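Local coordinates for protein L-aspartate semialdehyde sulfurtransferase (PDB 3KPB) that binds S-adenosylmethionine and S-methyl-5'-thioadenosine through its C-terminal CBS domain pair and, with a partner protein, probably condenses sulfide with aspartate semialdehyde to make homocysteine, at residues 71-76 and 85-90. Residues are numbered along the deposited sequence; the frame is centred on the assembly and turned at random.
With SAM (S-adenosylmethionine), chain E.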
ATOM      1  N   ASN A  71       8.710   0.263 -15.886  1.00 18.26           N
ATOM      2  CA  ASN A  71       7.849   1.123 -16.699  1.00 18.82           C
ATOM      3  C   ASN A  71       7.154   2.124 -15.791  1.00 18.48           C
ATOM      4  O   ASN A  71       6.050   1.879 -15.293  1.00 18.74           O
ATOM      5  CB  ASN A  71       6.837   0.298 -17.505  1.00 19.31           C
ATOM      6  CG  ASN A  71       5.876   1.163 -18.321  1.00 20.87           C
ATOM      7  OD1 ASN A  71       6.074   2.370 -18.486  1.00 22.92           O
ATOM      8  ND2 ASN A  71       4.823   0.537 -18.834  1.00 22.70           N
ATOM      9  N   VAL A  72       7.822   3.247 -15.561  1.00 18.07           N
ATOM     10  CA  VAL A  72       7.328   4.230 -14.615  1.00 17.44           C
ATOM     11  C   VAL A  72       6.388   5.210 -15.293  1.00 17.36           C
ATOM     12  O   VAL A  72       6.719   5.801 -16.327  1.00 17.64           O
ATOM     13  CB  VAL A  72       8.473   5.015 -13.928  1.00 17.29           C
ATOM     14  CG1 VAL A  72       7.940   5.807 -12.738  1.00 16.60           C
ATOM     15  CG2 VAL A  72       9.581   4.071 -13.480  1.00 17.20           C
ATOM     16  N   ILE A  73       5.211   5.365 -14.698  1.00 17.11           N
ATOM     17  CA  ILE A  73       4.266   6.402 -15.095  1.00 17.16           C
ATOM     18  C   ILE A  73       4.680   7.698 -14.410  1.00 17.30           C
ATOM     19  O   ILE A  73       4.726   7.774 -13.178  1.00 17.14           O
ATOM     20  CB  ILE A  73       2.823   6.031 -14.709  1.00 17.18           C
ATOM     21  CG1 ILE A  73       2.446   4.688 -15.339  1.00 17.76           C
ATOM     22  CG2 ILE A  73       1.848   7.140 -15.130  1.00 16.99           C
ATOM     23  CD1 ILE A  73       1.420   3.909 -14.552  1.00 19.49           C
ATOM     24  N   THR A  74       4.982   8.710 -15.222  1.00 17.57           N
ATOM     25  CA  THR A  74       5.581   9.945 -14.743  1.00 18.05           C
ATOM     26  C   THR A  74       4.758  11.143 -15.168  1.00 18.56           C
ATOM     27  O   THR A  74       3.857  11.036 -16.011  1.00 18.80           O
ATOM     28  CB  THR A  74       7.017  10.139 -15.299  1.00 18.03           C
ATOM     29  OG1 THR A  74       6.977  10.172 -16.734  1.00 18.43           O
ATOM     30  CG2 THR A  74       7.938   9.011 -14.857  1.00 18.00           C
ATOM     31  N   ALA A  75       5.065  12.278 -14.549  1.00 19.48           N
ATOM     32  CA  ALA A  75       4.532  13.562 -14.957  1.00 20.52           C
ATOM     33  C   ALA A  75       5.679  14.481 -15.322  1.00 21.41           C
ATOM     34  O   ALA A  75       6.798  14.336 -14.825  1.00 20.44           O
ATOM     35  CB  ALA A  75       3.693  14.170 -13.854  1.00 20.57           C
ATOM     36  N   HIS A  76       5.404  15.424 -16.210  1.00 23.58           N
ATOM     37  CA  HIS A  76       6.431  16.362 -16.602  1.00 25.96           C
ATOM     38  C   HIS A  76       6.257  17.603 -15.764  1.00 27.48           C
ATOM     39  O   HIS A  76       5.138  17.954 -15.371  1.00 27.57           O
ATOM     40  CB  HIS A  76       6.331  16.682 -18.090  1.00 25.97           C
ATOM     41  CG  HIS A  76       7.562  17.315 -18.661  1.00 26.59           C
ATOM     42  ND1 HIS A  76       7.769  18.678 -18.662  1.00 27.19           N
ATOM     43  CD2 HIS A  76       8.635  16.773 -19.287  1.00 26.89           C
ATOM     44  CE1 HIS A  76       8.923  18.946 -19.245  1.00 27.38           C
ATOM     45  NE2 HIS A  76       9.469  17.809 -19.634  1.00 27.33           N
ATOM     46  N   ALA A  85      -3.947  13.784 -12.427  1.00 30.84           N
ATOM     47  CA  ALA A  85      -5.090  13.152 -11.764  1.00 30.99           C
ATOM     48  C   ALA A  85      -5.718  12.056 -12.630  1.00 31.10           C
ATOM     49  O   ALA A  85      -5.990  10.956 -12.139  1.00 31.03           O
ATOM     50  CB  ALA A  85      -6.131  14.202 -11.380  1.00 30.84           C
ATOM     51  N   ILE A  86      -5.932  12.348 -13.912  1.00 31.60           N
ATOM     52  CA  ILE A  86      -6.513  11.354 -14.820  1.00 32.11           C
ATOM     53  C   ILE A  86      -5.596  10.138 -15.008  1.00 32.22           C
ATOM     54  O   ILE A  86      -6.068   8.998 -14.990  1.00 32.31           O
ATOM     55  CB  ILE A  86      -6.946  11.976 -16.173  1.00 32.15           C
ATOM     56  CG1 ILE A  86      -8.138  12.916 -15.950  1.00 32.56           C
ATOM     57  CG2 ILE A  86      -7.309  10.885 -17.198  1.00 32.33           C
ATOM     58  CD1 ILE A  86      -8.239  14.060 -16.952  1.00 32.92           C
ATOM     59  N   LYS A  87      -4.294  10.390 -15.164  1.00 32.48           N
ATOM     60  CA  LYS A  87      -3.278   9.330 -15.237  1.00 32.65           C
ATOM     61  C   LYS A  87      -3.374   8.399 -14.045  1.00 32.76           C
ATOM     62  O   LYS A  87      -3.284   7.177 -14.184  1.00 32.80           O
ATOM     63  CB  LYS A  87      -1.873   9.931 -15.226  1.00 32.71           C
ATOM     64  CG  LYS A  87      -1.204  10.056 -16.567  1.00 32.65           C
ATOM     65  CD  LYS A  87       0.170  10.672 -16.395  1.00 32.05           C
ATOM     66  CE  LYS A  87       0.794  10.974 -17.738  1.00 31.67           C
ATOM     67  NZ  LYS A  87       1.870  11.998 -17.628  1.00 30.38           N
ATOM     68  N   MET A  88      -3.545   8.988 -12.868  1.00 32.95           N
ATOM     69  CA  MET A  88      -3.567   8.205 -11.650  1.00 33.17           C
ATOM     70  C   MET A  88      -4.842   7.366 -11.514  1.00 33.01           C
ATOM     71  O   MET A  88      -4.769   6.227 -11.054  1.00 32.64           O
ATOM     72  CB  MET A  88      -3.280   9.079 -10.427  1.00 33.42           C
ATOM     73  CG  MET A  88      -1.856   9.652 -10.439  1.00 34.63           C
ATOM     74  SD  MET A  88      -1.302  10.380  -8.885  1.00 36.95           S
ATOM     75  CE  MET A  88      -2.601  11.597  -8.605  1.00 36.63           C
ATOM     76  N   SER A  89      -5.991   7.899 -11.938  1.00 33.16           N
ATOM     77  CA  SER A  89      -7.214   7.082 -11.993  1.00 33.47           C
ATOM     78  C   SER A  89      -7.133   5.978 -13.059  1.00 33.53           C
ATOM     79  O   SER A  89      -7.581   4.850 -12.826  1.00 33.60           O
ATOM     80  CB  SER A  89      -8.476   7.941 -12.180  1.00 33.46           C
ATOM     81  OG  SER A  89      -8.252   9.014 -13.088  1.00 33.94           O
ATOM     82  N   LYS A  90      -6.548   6.306 -14.211  1.00 33.65           N
ATOM     83  CA  LYS A  90      -6.448   5.365 -15.330  1.00 33.81           C
ATOM     84  C   LYS A  90      -5.587   4.144 -15.006  1.00 33.64           C
ATOM     85  O   LYS A  90      -5.960   3.017 -15.330  1.00 33.72           O
ATOM     86  CB  LYS A  90      -5.914   6.057 -16.590  1.00 33.97           C
ATOM     87  CG  LYS A  90      -5.967   5.179 -17.840  1.00 34.89           C
ATOM     88  CD  LYS A  90      -5.175   5.769 -18.993  1.00 36.25           C
ATOM     89  CE  LYS A  90      -5.247   4.863 -20.221  1.00 36.98           C
ATOM     90  NZ  LYS A  90      -4.519   5.436 -21.387  1.00 37.46           N
TER
HETATM   91  N   SAM E1000      -0.951   2.484  -5.625  0.50 26.15           N
HETATM   92  CA  SAM E1000      -0.643   1.046  -5.621  0.50 26.06           C
HETATM   93  C   SAM E1000       0.795   0.825  -5.142  0.50 25.92           C
HETATM   94  O   SAM E1000       1.272   1.497  -4.224  0.50 26.08           O
HETATM   95  OXT SAM E1000       1.514  -0.036  -5.656  0.50 25.88           O
HETATM   96  CB  SAM E1000      -0.802   0.487  -7.038  0.50 26.11           C
HETATM   97  CG  SAM E1000      -1.312  -0.956  -7.006  0.50 25.93           C
HETATM   98  SD  SAM E1000      -0.220  -2.116  -7.904  0.50 25.66           S
HETATM   99  CE  SAM E1000      -0.825  -3.663  -7.267  0.50 25.61           C
HETATM  100  C5' SAM E1000       1.444  -2.087  -7.146  0.50 22.34           C
HETATM  101  C4' SAM E1000       2.536  -1.699  -8.141  0.50 19.04           C
HETATM  102  O4' SAM E1000       2.288  -0.383  -8.660  0.50 16.92           O
HETATM  103  C3' SAM E1000       3.856  -1.577  -7.385  0.50 17.76           C
HETATM  104  O3' SAM E1000       4.641  -2.731  -7.676  0.50 18.71           O
HETATM  105  C2' SAM E1000       4.519  -0.334  -7.974  0.50 16.71           C
HETATM  106  O2' SAM E1000       5.805  -0.688  -8.495  0.50 15.93           O
HETATM  107  C1' SAM E1000       3.574   0.066  -9.110  0.50 15.58           C
HETATM  108  N9  SAM E1000       3.568   1.539  -9.229  0.50 13.83           N
HETATM  109  C8  SAM E1000       3.224   2.407  -8.273  0.50 13.15           C
HETATM  110  N7  SAM E1000       3.348   3.651  -8.742  0.50 13.46           N
HETATM  111  C5  SAM E1000       3.770   3.572 -10.002  0.50 13.52           C
HETATM  112  C6  SAM E1000       4.074   4.513 -10.978  0.50 13.33           C
HETATM  113  N6  SAM E1000       3.956   5.816 -10.738  0.50 13.78           N
HETATM  114  N1  SAM E1000       4.488   4.088 -12.181  0.50 13.15           N
HETATM  115  C2  SAM E1000       4.611   2.797 -12.441  0.50 13.91           C
HETATM  116  N3  SAM E1000       4.331   1.874 -11.532  0.50 13.63           N
HETATM  117  C4  SAM E1000       3.913   2.233 -10.309  0.50 13.52           C
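Ile73 and Lys87 bridge the start of the beta-alpha-beta unit in the second CBS motif, where the chain entering strand 75-76 passes helix 81-91 before the crossover returns as strand 95-99. Asn71 and Val72 lead in along the adenine of S-adenosylmethionine, the Asn71 O lying 3.3 Å from C2 of the ligand. Ile73 reads the base with its backbone: Ile73 N donates to adenine N1 of the ligand at 2.9 Å with an N-H...N angle of 161°, and its O accepts from the exocyclic N6 of the ligand in an almost straight bond. This paired donor and acceptor fits the Watson-Crick edge of adenine and fixes the base in the experimentally established binding site. The side chain of Ile73 serves two neighbours at once. With CG1 anti to the carbonyl carbon (chi1 -57°), CG1 and CD1 lie near N1 and C2 of the adenine, while Ile73 CG2 rests on Lys87 CD at 4.1 Å; the two side chains run alongside one another, pointing opposite ways. The CB of Thr74 points away from the helix, but its carbonyl accepts from Lys87, which, extended beyond CG, reaches across so that Lys87 NZ meets Thr74 O at 2.7 Å, in the carbonyl plane, with a C=O...N angle of 154°. The same ammonium forms a salt bridge with Glu79. Were Lys87 replaced by an alanine, the Thr74 carbonyl and the Glu79 carboxylate would probably lose their shared partner, and one flank of Ile73 its neighbour. Ala75 then joins strand 95-99 through backbone bonds with Pro97 and Val99, its CA 4.1 Å from Lys87 NZ.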